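Local coordinates for protein FACT complex subunit POB3 (Chaetomium thermophilum var. thermophilum, PDB 4KHB) that is probably a subunit of FACT, a histone chaperone that reorganises nucleosomes in transcription, replication and DNA repair, and is present here as its N-terminal PH-like part, at residues G77-Q80 with E81-E84. Sequence-based numbering, arbitrary orientation.
Sequences GFQQ and EDYE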
loop_
_atom_site.group_PDB
_atom_site.type_symbol
_atom_site.label_atom_id
_atom_site.label_comp_id
_atom_site.label_asym_id
_atom_site.label_seq_id
_atom_site.Cartn_x
_atom_site.Cartn_y
_atom_site.Cartn_z
ATOM N N GLY H 77 7.289 12.506 1.010
ATOM C CA GLY H 77 8.584 13.134 0.826
ATOM C C GLY H 77 8.818 14.193 1.885
ATOM O O GLY H 77 9.851 14.867 1.893
ATOM N N PHE H 78 7.862 14.331 2.797
ATOM C CA PHE H 78 8.012 15.262 3.907
ATOM C C PHE H 78 9.045 14.734 4.893
ATOM O O PHE H 78 9.293 13.527 4.965
ATOM C CB PHE H 78 6.680 15.473 4.627
ATOM C CG PHE H 78 5.650 16.199 3.810
ATOM C CD1 PHE H 78 5.651 17.587 3.741
ATOM C CD2 PHE H 78 4.661 15.496 3.139
ATOM C CE1 PHE H 78 4.697 18.261 2.997
ATOM C CE2 PHE H 78 3.700 16.162 2.395
ATOM C CZ PHE H 78 3.718 17.546 2.323
ATOM N N GLN H 79 9.648 15.639 5.654
ATOM C CA GLN H 79 10.547 15.233 6.723
ATOM C C GLN H 79 9.746 15.106 8.009
ATOM O O GLN H 79 8.672 15.696 8.136
ATOM C CB GLN H 79 11.679 16.251 6.893
ATOM C CG GLN H 79 12.522 16.440 5.640
ATOM C CD GLN H 79 13.781 15.598 5.659
ATOM O OE1 GLN H 79 14.586 15.685 6.586
ATOM N NE2 GLN H 79 13.956 14.771 4.634
ATOM N N GLN H 80 10.259 14.317 8.949
ATOM C CA GLN H 80 9.594 14.104 10.230
ATOM C C GLN H 80 9.383 15.424 10.972
ATOM O O GLN H 80 8.408 15.587 11.707
ATOM C CB GLN H 80 10.414 13.132 11.090
ATOM C CG GLN H 80 9.754 12.737 12.408
ATOM C CD GLN H 80 10.456 11.577 13.093
ATOM O OE1 GLN H 80 11.595 11.704 13.542
ATOM N NE2 GLN H 80 9.777 10.440 13.173
ATOM N N GLU H 81 10.304 16.361 10.764
ATOM C CA GLU H 81 10.250 17.672 11.403
ATOM C C GLU H 81 9.089 18.527 10.885
ATOM O O GLU H 81 8.701 19.516 11.516
ATOM C CB GLU H 81 11.589 18.400 11.200
ATOM C CG GLU H 81 11.515 19.679 10.372
ATOM C CD GLU H 81 12.846 20.055 9.750
ATOM O OE1 GLU H 81 13.190 21.257 9.750
ATOM O OE2 GLU H 81 13.546 19.148 9.253
ATOM N N ASP H 82 8.511 18.122 9.757
ATOM C CA ASP H 82 7.498 18.932 9.087
ATOM C C ASP H 82 6.113 18.815 9.723
ATOM O O ASP H 82 5.207 19.560 9.359
ATOM C CB ASP H 82 7.397 18.552 7.602
ATOM C CG ASP H 82 8.633 18.929 6.810
ATOM O OD1 ASP H 82 9.256 19.965 7.119
ATOM O OD2 ASP H 82 8.979 18.178 5.870
ATOM N N TYR H 83 5.946 17.878 10.654
ATOM C CA TYR H 83 4.621 17.589 11.211
ATOM C C TYR H 83 3.898 18.768 11.856
ATOM O O TYR H 83 2.723 19.015 11.571
ATOM C CB TYR H 83 4.665 16.416 12.200
ATOM C CG TYR H 83 3.321 16.179 12.846
ATOM C CD1 TYR H 83 2.321 15.489 12.175
ATOM C CD2 TYR H 83 3.044 16.660 14.121
ATOM C CE1 TYR H 83 1.085 15.285 12.752
ATOM C CE2 TYR H 83 1.814 16.464 14.704
ATOM C CZ TYR H 83 0.841 15.773 14.016
ATOM O OH TYR H 83 -0.388 15.572 14.598
ATOM N N GLU H 84 4.598 19.482 12.730
ATOM C CA GLU H 84 3.980 20.534 13.534
ATOM C C GLU H 84 3.470 21.694 12.674
ATOM O O GLU H 84 2.424 22.284 12.964
ATOM C CB GLU H 84 4.937 20.987 14.653
ATOM C CG GLU H 84 6.226 21.665 14.194
ATOM C CD GLU H 84 6.778 22.623 15.239
ATOM O OE1 GLU H 84 6.192 22.715 16.341
ATOM O OE2 GLU H 84 7.792 23.296 14.956
#
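The carboxylate of Asp-82 folds back over the backbone of Gln-79, in the turn that joins strand 72-78 to helix 83-92 of the N-terminal PH-like domain. Two hydrogen bonds link Gln-79 and Asp-82 across this turn. Asp-82 OD2 accepts from Gln-79 N at 2.6 Å, the donor lying 37° out of the carboxylate plane. In return, Asp-82 N donates to Gln-79 O at 2.9 Å, the i to i+3 bond of a beta turn, reaching that oxygen from above its carbonyl plane. With chi1 at -68°, CG of Asp-82 stands beside its own backbone N, which lets OD2 reach Gln-79 N; the backbone bond does not depend on the side chain. An alanine in place of Asp-82 would probably leave Gln-79 N without this acceptor, with only the backbone bond, of these two, remaining. Phe-78 flanks the carboxylate; its buried ring meets Phe-10 edge-to-face, while a G1 bulge formed by Gly-77 and Phe-78 opposite Tyr-61 ends the strand. Beyond the turn, Tyr-83 OH bonds to Leu-98 O, tying the helix to strand 98-100. Ring and carboxylate planes of Phe-78 and Asp-82 stand 81° apart, with Asp-82 OD2 at the ring edge, 4.0 Å from Phe-78 CD1.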